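Cupin type-2 domain-containing protein (Burkholderia xenovorans, PDB 2O8Q) is of unknown function but adopts a cupin-like fold and binds a nickel ion through three histidines. Local coordinates at residues His59-Gly64 against Ala119-Ser124; Gly64-Tyr69 against Glu114-Ala119; Phe77-Ile82 against Pro97-Arg102. One frame throughout, in Å; residues are numbered along the deposited sequence. Where two conformers were deposited one is given.

Contact 1: His59-Gly64 against Ala119-Ser124; sequences HTHTVG and AGFATS. With NI (nickel (II) ion), chain C.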
loop_
_atom_site.group_PDB
_atom_site.type_symbol
_atom_site.label_atom_id
_atom_site.label_comp_id
_atom_site.label_asym_id
_atom_site.label_seq_id
_atom_site.Cartn_x
_atom_site.Cartn_y
_atom_site.Cartn_z
ATOM N N HIS A 59 -20.405 -8.312 -7.699
ATOM C CA HIS A 59 -20.096 -7.041 -7.073
ATOM C C HIS A 59 -18.593 -6.785 -7.175
ATOM O O HIS A 59 -17.822 -7.645 -7.602
ATOM C CB HIS A 59 -20.541 -7.021 -5.588
ATOM C CG HIS A 59 -19.816 -8.005 -4.727
ATOM N ND1 HIS A 59 -20.229 -9.318 -4.608
ATOM C CD2 HIS A 59 -18.715 -7.884 -3.951
ATOM C CE1 HIS A 59 -19.415 -9.949 -3.778
ATOM N NE2 HIS A 59 -18.487 -9.106 -3.362
ATOM N N THR A 60 -18.203 -5.580 -6.765
ATOM C CA THR A 60 -16.828 -5.149 -6.682
ATOM C C THR A 60 -16.613 -4.404 -5.363
ATOM O O THR A 60 -17.546 -3.881 -4.763
ATOM C CB THR A 60 -16.452 -4.186 -7.831
ATOM O OG1 THR A 60 -17.213 -2.963 -7.696
ATOM C CG2 THR A 60 -16.761 -4.797 -9.190
ATOM N N HIS A 61 -15.365 -4.342 -4.967
ATOM C CA HIS A 61 -14.949 -3.559 -3.801
ATOM C C HIS A 61 -13.928 -2.516 -4.201
ATOM O O HIS A 61 -13.061 -2.798 -5.023
ATOM C CB HIS A 61 -14.355 -4.445 -2.715
ATOM C CG HIS A 61 -15.215 -5.614 -2.362
ATOM N ND1 HIS A 61 -16.428 -5.485 -1.721
ATOM C CD2 HIS A 61 -15.018 -6.932 -2.568
ATOM C CE1 HIS A 61 -16.968 -6.694 -1.580
ATOM N NE2 HIS A 61 -16.135 -7.591 -2.096
ATOM N N THR A 62 -13.986 -1.350 -3.557
ATOM C CA THR A 62 -13.017 -0.268 -3.857
ATOM C C THR A 62 -11.736 -0.455 -3.041
ATOM O O THR A 62 -11.434 0.299 -2.124
ATOM C CB THR A 62 -13.637 1.168 -3.673
ATOM O OG1 THR A 62 -13.906 1.426 -2.269
ATOM C CG2 THR A 62 -14.829 1.326 -4.453
ATOM N N VAL A 63 -11.007 -1.500 -3.329
ATOM C CA VAL A 63 -9.849 -1.872 -2.584
ATOM C C VAL A 63 -8.627 -1.785 -3.456
ATOM O O VAL A 63 -8.733 -1.950 -4.725
ATOM C CB VAL A 63 -9.953 -3.345 -2.051
ATOM C CG1 VAL A 63 -11.009 -3.409 -1.033
ATOM C CG2 VAL A 63 -10.122 -4.389 -3.167
ATOM N N GLY A 64 -7.476 -1.521 -2.827
ATOM C CA GLY A 64 -6.224 -1.739 -3.479
ATOM C C GLY A 64 -6.145 -3.257 -3.185
ATOM O O GLY A 64 -6.845 -4.096 -3.808
ATOM N N ALA A 119 -9.179 -0.239 4.959
ATOM C CA ALA A 119 -10.154 -0.916 5.827
ATOM C C ALA A 119 -11.569 -0.565 5.418
ATOM O O ALA A 119 -12.439 -1.470 5.414
ATOM C CB ALA A 119 -9.925 -0.565 7.287
ATOM N N GLY A 120 -11.805 0.709 5.097
ATOM C CA GLY A 120 -13.160 1.225 4.820
ATOM C C GLY A 120 -13.478 1.290 3.345
ATOM O O GLY A 120 -13.845 2.323 2.819
ATOM N N PHE A 121 -13.384 0.149 2.662
ATOM C CA PHE A 121 -13.781 0.089 1.234
ATOM C C PHE A 121 -15.304 0.120 1.007
ATOM O O PHE A 121 -16.137 -0.300 1.874
ATOM C CB PHE A 121 -13.150 -1.115 0.577
ATOM C CG PHE A 121 -13.540 -2.429 1.199
ATOM C CD1 PHE A 121 -12.860 -2.972 2.272
ATOM C CD2 PHE A 121 -14.640 -3.121 0.709
ATOM C CE1 PHE A 121 -13.253 -4.171 2.830
ATOM C CE2 PHE A 121 -15.018 -4.311 1.267
ATOM C CZ PHE A 121 -14.306 -4.842 2.339
ATOM N N ALA A 122 -15.700 0.627 -0.155
ATOM C CA ALA A 122 -17.102 0.566 -0.570
ATOM C C ALA A 122 -17.337 -0.721 -1.414
ATOM O O ALA A 122 -16.403 -1.336 -1.892
ATOM C CB ALA A 122 -17.482 1.823 -1.387
ATOM N N THR A 123 -18.607 -1.128 -1.509
ATOM C CA THR A 123 -18.998 -2.300 -2.304
ATOM C C THR A 123 -20.105 -1.875 -3.245
ATOM O O THR A 123 -21.035 -1.196 -2.836
ATOM C CB THR A 123 -19.462 -3.424 -1.355
ATOM O OG1 THR A 123 -18.363 -3.838 -0.513
ATOM C CG2 THR A 123 -19.981 -4.628 -2.161
ATOM N N SER A 124 -19.963 -2.224 -4.518
ATOM C CA SER A 124 -20.962 -1.881 -5.515
ATOM C C SER A 124 -21.482 -3.124 -6.196
ATOM O O SER A 124 -20.714 -3.989 -6.545
ATOM C CB SER A 124 -20.381 -0.920 -6.570
ATOM O OG SER A 124 -19.742 0.194 -5.944
HETATM NI NI NI C . -16.725 -9.573 -2.336
HETATM O O HOH W 1 -16.986 -0.967 -6.000
HETATM O O HOH W 2 -14.926 -10.084 -1.325
HETATM O O HOH W 3 -17.802 -9.506 -0.476
HETATM O O HOH W 4 -17.237 -11.661 -2.288
#
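In this cupin barrel two of the three metal-binding histidines sit on one short antiparallel ribbon, His-59 to His-61 beside Thr-123 and Ser-124, and the neighbouring strand fixes how one of them is turned. His-61 and Thr-123 form a non-hydrogen-bonded pair and send their side chains out side by side. CG of His-61 lies anti to the carbonyl carbon (chi1 -51°), which brings ND1 to OG1 of Thr-123 at 2.8 Å, with the hydroxyl oxygen in the ring plane. ND1 donates, so the other ring nitrogen, NE2, is left to bind nickel at 2.1 Å. The rotation is further limited by Phe-121, whose edge is directed at the imidazole face in an offset edge-to-face pair, planes 75° apart; Val-63 CG1 packs alongside, 3.5 Å from Phe-121 CG. His-59 is steered from just before its strand, its ND1 hydrogen-bonded to the carbonyl O of Thr-57, and its NE2 also reaches the metal. On the other face of the ribbon one water joins the hydroxyls of Thr-60 and Ser-124. At the turn OG1 of Thr-62 hydrogen-bonds with the hydroxyl of Thr-62 of the second subunit and also accepts from N of Ala-122, in the same chain, at 2.9 Å.

Contact 2: Gly64-Tyr69 against Glu114-Ala119; sequences GFQLFY and EIVSPA. With EDO (1,2-ethanediol), chain F.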
loop_
_atom_site.group_PDB
_atom_site.type_symbol
_atom_site.label_atom_id
_atom_site.label_comp_id
_atom_site.label_asym_id
_atom_site.label_seq_id
_atom_site.Cartn_x
_atom_site.Cartn_y
_atom_site.Cartn_z
ATOM N N GLY A 64 -7.476 -1.521 -2.827
ATOM C CA GLY A 64 -6.224 -1.739 -3.479
ATOM C C GLY A 64 -6.145 -3.257 -3.185
ATOM O O GLY A 64 -6.845 -4.096 -3.808
ATOM N N PHE A 65 -5.486 -3.596 -2.116
ATOM C CA PHE A 65 -5.035 -4.922 -1.833
ATOM C C PHE A 65 -6.177 -5.714 -1.207
ATOM O O PHE A 65 -6.867 -5.200 -0.313
ATOM C CB PHE A 65 -3.857 -4.878 -0.855
ATOM C CG PHE A 65 -3.314 -6.219 -0.530
ATOM C CD1 PHE A 65 -2.641 -6.951 -1.510
ATOM C CD2 PHE A 65 -3.539 -6.789 0.704
ATOM C CE1 PHE A 65 -2.182 -8.220 -1.250
ATOM C CE2 PHE A 65 -3.054 -8.081 0.959
ATOM C CZ PHE A 65 -2.373 -8.758 0.009
ATOM N N GLN A 66 -6.366 -6.943 -1.672
ATOM C CA GLN A 66 -7.328 -7.791 -1.034
ATOM C C GLN A 66 -6.949 -9.286 -1.136
ATOM O O GLN A 66 -6.785 -9.812 -2.216
ATOM C CB GLN A 66 -8.716 -7.579 -1.673
ATOM C CG GLN A 66 -9.806 -8.356 -0.957
ATOM C CD GLN A 66 -11.196 -7.916 -1.426
ATOM O OE1 GLN A 66 -11.432 -7.820 -2.640
ATOM N NE2 GLN A 66 -12.112 -7.660 -0.450
ATOM N N LEU A 67 -6.823 -9.935 0.029
ATOM C CA LEU A 67 -6.454 -11.353 0.078
ATOM C C LEU A 67 -7.301 -12.111 1.060
ATOM O O LEU A 67 -7.538 -11.615 2.166
ATOM C CB LEU A 67 -4.990 -11.495 0.559
ATOM C CG LEU A 67 -4.365 -12.894 0.635
ATOM C CD1 LEU A 67 -4.296 -13.638 -0.711
ATOM C CD2 LEU A 67 -2.944 -12.808 1.247
ATOM N N PHE A 68 -7.758 -13.314 0.684
ATOM C CA PHE A 68 -8.454 -14.221 1.591
ATOM C C PHE A 68 -7.600 -15.466 1.784
ATOM O O PHE A 68 -6.998 -15.984 0.813
ATOM C CB PHE A 68 -9.781 -14.678 0.978
ATOM C CG PHE A 68 -10.760 -13.549 0.871
ATOM C CD1 PHE A 68 -11.529 -13.160 1.964
ATOM C CD2 PHE A 68 -10.794 -12.764 -0.252
ATOM C CE1 PHE A 68 -12.368 -12.069 1.881
ATOM C CE2 PHE A 68 -11.635 -11.684 -0.308
ATOM C CZ PHE A 68 -12.400 -11.326 0.742
ATOM N N TYR A 69 -7.562 -15.923 3.031
ATOM C CA TYR A 69 -6.901 -17.197 3.397
ATOM C C TYR A 69 -7.885 -18.014 4.215
ATOM O O TYR A 69 -8.285 -17.625 5.261
ATOM C CB TYR A 69 -5.592 -16.964 4.163
ATOM C CG TYR A 69 -4.767 -18.217 4.359
ATOM C CD1 TYR A 69 -5.065 -19.073 5.403
ATOM C CD2 TYR A 69 -3.769 -18.572 3.471
ATOM C CE1 TYR A 69 -4.334 -20.236 5.570
ATOM C CE2 TYR A 69 -3.035 -19.709 3.640
ATOM C CZ TYR A 69 -3.319 -20.552 4.680
ATOM O OH TYR A 69 -2.590 -21.725 4.847
ATOM N N GLU A 114 -9.406 -12.234 6.016
ATOM C CA GLU A 114 -9.397 -11.245 4.957
ATOM C C GLU A 114 -8.408 -10.157 5.375
ATOM O O GLU A 114 -8.488 -9.665 6.489
ATOM C CB GLU A 114 -10.771 -10.580 4.732
ATOM C CG GLU A 114 -10.787 -9.516 3.619
ATOM C CD GLU A 114 -12.151 -8.952 3.333
ATOM O OE1 GLU A 114 -13.058 -9.032 4.215
ATOM O OE2 GLU A 114 -12.364 -8.382 2.225
ATOM N N ILE A 115 -7.514 -9.794 4.442
ATOM C CA ILE A 115 -6.572 -8.687 4.586
ATOM C C ILE A 115 -6.867 -7.738 3.433
ATOM O O ILE A 115 -6.881 -8.151 2.288
ATOM C CB ILE A 115 -5.108 -9.138 4.553
ATOM C CG1 ILE A 115 -4.881 -10.347 5.466
ATOM C CG2 ILE A 115 -4.192 -7.921 4.841
ATOM C CD1 ILE A 115 -4.948 -11.735 4.774
ATOM N N VAL A 116 -7.067 -6.449 3.714
ATOM C CA VAL A 116 -7.572 -5.532 2.699
ATOM C C VAL A 116 -7.054 -4.135 2.961
ATOM O O VAL A 116 -6.888 -3.742 4.124
ATOM C CB VAL A 116 -9.126 -5.493 2.787
ATOM C CG1 VAL A 116 -9.605 -4.669 4.058
ATOM C CG2 VAL A 116 -9.805 -4.916 1.524
ATOM N N SER A 117 -6.812 -3.379 1.896
ATOM C CA SER A 117 -6.488 -1.948 1.989
ATOM C C SER A 117 -7.431 -1.240 1.016
ATOM O O SER A 117 -7.582 -1.682 -0.122
ATOM C CB SER A 117 -5.067 -1.682 1.570
ATOM O OG SER A 117 -4.843 -0.268 1.572
ATOM N N PRO A 118 -8.126 -0.161 1.436
ATOM C CA PRO A 118 -8.161 0.356 2.795
ATOM C C PRO A 118 -9.127 -0.505 3.650
ATOM O O PRO A 118 -9.931 -1.278 3.085
ATOM C CB PRO A 118 -8.764 1.756 2.643
ATOM C CG PRO A 118 -9.700 1.599 1.437
ATOM C CD PRO A 118 -9.012 0.593 0.521
ATOM N N ALA A 119 -9.179 -0.239 4.959
ATOM C CA ALA A 119 -10.154 -0.916 5.827
ATOM C C ALA A 119 -11.569 -0.565 5.418
ATOM O O ALA A 119 -12.439 -1.470 5.414
ATOM C CB ALA A 119 -9.925 -0.565 7.287
HETATM C C1 EDO F . -2.045 1.299 0.686
HETATM O O1 EDO F . -3.046 2.279 0.283
HETATM C C2 EDO F . -1.619 0.225 -0.353
HETATM O O2 EDO F . -2.633 -0.606 -0.979
#
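Two adjacent antiparallel strands of the cupin barrel, Gln-66 to Tyr-69 and Glu-114 to Val-116, meet here in a regular ladder that gives way to a classic beta bulge. The tight part lies on the face bearing Gln-66, Phe-68 and Glu-114. Glu-114 is extended, CG anti to the backbone N, and runs alongside the Phe-68 ring, its CD 3.4 Å from Phe-68 CE1 with the two planes 32° apart. Its carboxylate is held from two directions: OE1 by His-44, and OE2 by NE2 of Gln-66 at 2.8 Å, nearly along the C-O axis and with amide and carboxylate almost coplanar. These bonds would fix the buried group and probably favour its charged form. The face of Leu-67 and Ile-115 is looser within the pair, Leu-67 CD2 standing 4.2 Å from Ile-115 CD1; the third subunit packs there, its Phe-41 stacking on Phe-65. Beyond the strands, Gly-64 and Phe-65 both face Ser-117, and a cis peptide leads into Pro-118. At this end a 1,2-ethanediol makes only weak bonds to the hydroxyl of Ser-117, which is anchored by the carbonyl of Met-40, while Gly-64 N meets Ser-117 O at 2.7 Å.

Contact 3: Phe77-Ile82 against Pro97-Arg102; sequences FEYEDI and PGVRHR. With NI (nickel (II) ion), chain C.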
loop_
_atom_site.group_PDB
_atom_site.type_symbol
_atom_site.label_atom_id
_atom_site.label_comp_id
_atom_site.label_asym_id
_atom_site.label_seq_id
_atom_site.Cartn_x
_atom_site.Cartn_y
_atom_site.Cartn_z
ATOM N N PHE A 77 -16.093 -19.165 -4.736
ATOM C CA PHE A 77 -16.193 -17.849 -5.322
ATOM C C PHE A 77 -16.291 -17.998 -6.825
ATOM O O PHE A 77 -16.052 -19.075 -7.415
ATOM C CB PHE A 77 -14.904 -17.079 -5.030
ATOM C CG PHE A 77 -14.684 -16.765 -3.560
ATOM C CD1 PHE A 77 -15.664 -16.124 -2.838
ATOM C CD2 PHE A 77 -13.467 -17.036 -2.948
ATOM C CE1 PHE A 77 -15.462 -15.803 -1.488
ATOM C CE2 PHE A 77 -13.239 -16.678 -1.614
ATOM C CZ PHE A 77 -14.221 -16.074 -0.890
ATOM N N GLU A 78 -16.731 -16.942 -7.501
ATOM C CA GLU A 78 -16.713 -16.897 -8.947
ATOM C C GLU A 78 -16.162 -15.540 -9.352
ATOM O O GLU A 78 -16.544 -14.523 -8.789
ATOM C CB GLU A 78 -18.096 -17.122 -9.578
ATOM C CG GLU A 78 -18.025 -17.320 -11.060
ATOM C CD GLU A 78 -19.386 -17.456 -11.736
ATOM O OE1 GLU A 78 -20.412 -17.511 -11.018
ATOM O OE2 GLU A 78 -19.413 -17.521 -12.991
ATOM N N TYR A 79 -15.270 -15.574 -10.341
ATOM C CA TYR A 79 -14.578 -14.396 -10.796
ATOM C C TYR A 79 -14.818 -14.138 -12.244
ATOM O O TYR A 79 -14.946 -15.070 -13.024
ATOM C CB TYR A 79 -13.066 -14.518 -10.585
ATOM C CG TYR A 79 -12.757 -14.598 -9.127
ATOM C CD1 TYR A 79 -12.688 -13.443 -8.290
ATOM C CD2 TYR A 79 -12.517 -15.851 -8.507
ATOM C CE1 TYR A 79 -12.480 -13.548 -6.963
ATOM C CE2 TYR A 79 -12.308 -15.931 -7.170
ATOM C CZ TYR A 79 -12.228 -14.778 -6.391
ATOM O OH TYR A 79 -12.020 -14.861 -5.057
ATOM N N GLU A 80 -14.838 -12.867 -12.616
ATOM C CA GLU A 80 -15.020 -12.556 -14.014
ATOM C C GLU A 80 -13.877 -13.218 -14.815
ATOM O O GLU A 80 -14.139 -13.941 -15.797
ATOM C CB GLU A 80 -15.096 -11.045 -14.243
ATOM C CG GLU A 80 -15.706 -10.701 -15.596
ATOM C CD GLU A 80 -15.675 -9.250 -15.934
ATOM O OE1 GLU A 80 -15.194 -8.445 -15.116
ATOM O OE2 GLU A 80 -16.130 -8.905 -17.045
ATOM N N ASP A 81 -12.632 -13.053 -14.348
ATOM C CA ASP A 81 -11.453 -13.511 -15.116
ATOM C C ASP A 81 -11.196 -15.004 -15.135
ATOM O O ASP A 81 -10.947 -15.561 -16.217
ATOM C CB ASP A 81 -10.138 -12.737 -14.812
ATOM C CG ASP A 81 -9.758 -12.665 -13.346
ATOM O OD1 ASP A 81 -10.559 -13.096 -12.449
ATOM O OD2 ASP A 81 -8.643 -12.118 -13.089
ATOM N N ILE A 82 -11.305 -15.669 -13.980
ATOM C CA ILE A 82 -10.956 -17.115 -13.894
ATOM C C ILE A 82 -12.109 -18.099 -13.608
ATOM O O ILE A 82 -11.871 -19.299 -13.537
ATOM C CB ILE A 82 -9.823 -17.383 -12.831
ATOM C CG1 ILE A 82 -10.298 -17.018 -11.428
ATOM C CG2 ILE A 82 -8.558 -16.574 -13.151
ATOM C CD1 ILE A 82 -9.365 -17.457 -10.295
ATOM N N PRO A 97 -7.684 -5.319 -7.498
ATOM C CA PRO A 97 -8.501 -4.138 -7.235
ATOM C C PRO A 97 -9.768 -4.061 -8.089
ATOM O O PRO A 97 -9.713 -4.055 -9.314
ATOM C CB PRO A 97 -7.522 -2.975 -7.577
ATOM C CG PRO A 97 -6.195 -3.528 -7.210
ATOM C CD PRO A 97 -6.254 -4.969 -7.703
ATOM N N GLY A 98 -10.911 -4.060 -7.425
ATOM C CA GLY A 98 -12.177 -3.914 -8.101
ATOM C C GLY A 98 -12.654 -5.065 -8.984
ATOM O O GLY A 98 -13.565 -4.907 -9.794
ATOM N N VAL A 99 -12.032 -6.241 -8.836
ATOM C CA VAL A 99 -12.404 -7.374 -9.666
ATOM C C VAL A 99 -13.887 -7.705 -9.473
ATOM O O VAL A 99 -14.371 -7.664 -8.326
ATOM C CB VAL A 99 -11.509 -8.627 -9.403
ATOM C CG1 VAL A 99 -11.721 -9.229 -8.073
ATOM C CG2 VAL A 99 -11.743 -9.712 -10.480
ATOM N N ARG A 100 -14.596 -7.994 -10.572
ATOM C CA ARG A 100 -15.993 -8.406 -10.475
ATOM C C ARG A 100 -16.039 -9.837 -10.012
ATOM O O ARG A 100 -15.374 -10.705 -10.575
ATOM C CB ARG A 100 -16.735 -8.223 -11.793
ATOM C CG ARG A 100 -16.874 -6.796 -12.231
ATOM C CD ARG A 100 -17.668 -6.757 -13.546
ATOM N NE ARG A 100 -17.719 -5.428 -14.116
ATOM C CZ ARG A 100 -16.751 -4.883 -14.859
ATOM N NH1 ARG A 100 -15.620 -5.543 -15.126
ATOM N NH2 ARG A 100 -16.909 -3.650 -15.331
ATOM N N HIS A 101 -16.778 -10.078 -8.941
ATOM C CA HIS A 101 -16.809 -11.410 -8.336
ATOM C C HIS A 101 -18.076 -11.626 -7.531
ATOM O O HIS A 101 -18.862 -10.719 -7.290
ATOM C CB HIS A 101 -15.592 -11.643 -7.449
ATOM C CG HIS A 101 -15.590 -10.766 -6.245
ATOM N ND1 HIS A 101 -15.366 -9.405 -6.313
ATOM C CD2 HIS A 101 -15.871 -11.035 -4.941
ATOM C CE1 HIS A 101 -15.517 -8.889 -5.101
ATOM N NE2 HIS A 101 -15.801 -9.856 -4.251
ATOM N N ARG A 102 -18.285 -12.866 -7.104
ATOM C CA ARG A 102 -19.407 -13.150 -6.229
ATOM C C ARG A 102 -19.058 -14.410 -5.439
ATOM O O ARG A 102 -18.123 -15.128 -5.814
ATOM C CB ARG A 102 -20.715 -13.289 -7.028
ATOM C CG ARG A 102 -20.738 -14.413 -8.041
ATOM C CD ARG A 102 -22.080 -14.538 -8.733
ATOM N NE ARG A 102 -22.100 -15.549 -9.782
ATOM C CZ ARG A 102 -23.216 -15.939 -10.397
ATOM N NH1 ARG A 102 -24.378 -15.391 -10.038
ATOM N NH2 ARG A 102 -23.180 -16.859 -11.362
HETATM NI NI NI C . -16.725 -9.573 -2.336
HETATM O O HOH W 2 -14.926 -10.084 -1.325
HETATM O O HOH W 3 -17.802 -9.506 -0.476
HETATM O O HOH W 4 -17.237 -11.661 -2.288
#
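Two arginine-glutamate salt bridges flank this antiparallel pairing of cupin strands, and they differ sharply in how the flat groups meet. Arg-102 grips one oxygen of Glu-78 side-on: NE and NH2 both donate to OE1, each at 2.9 Å. OE1 lies close to the guanidinium plane, yet the carboxylate is tilted 42° from it, so NH2 uses the syn lone pair while NE comes from above the carboxylate plane. Both chains are extended and run side by side on the same face, beside Trp-58. Arg-100 gives a single NH1 bond to OE1 of Glu-80, also at 2.9 Å and on the syn lone pair, but there the two planes stand perpendicular at 90°, a single-bond link between two solvent-exposed side chains. Between the two salt bridges the backbones are joined by two hydrogen bonds of the Glu-78 and Arg-102 pair and by Glu-80 N to Arg-100 O. On the opposite face Tyr-79 lies beside His-101, its CD1 3.5 Å from His-101 CB, and its hydroxyl bonds to Gln-95. CG of His-101 occupies the crowded position between backbone N and carbonyl carbon (chi1 67°), where ND1 donates to Val-99 O at 2.8 Å. With ND1 carrying the proton, NE2 is left to coordinate nickel, which His-59 and His-61 also bind; the loop carbonyl is thus a second-shell partner that would favour this tautomer and restrain the ring's rotation.

Along the chain the three contacts are enclosed one within another: contact 1 spans the longest loop, contact 2 lies within it and contact 3 within that. Contact 2 belongs to the six-stranded sheet, contact 3 to the three-stranded one and contact 1 to the two-stranded ribbon. Contacts 1 and 2 have centres about 10 Å apart and share Gly-64 and Ala-119, so each strand of one leads into a strand of the other. Contact 3 lies about 13 Å from contact 1 and about 14 Å from contact 2, centre to centre. Contacts 1 and 3 meet at the nickel ion, whose ligands His-59 and His-61 come from contact 1 and His-101, some forty residues later, from contact 3, with three waters completing the site.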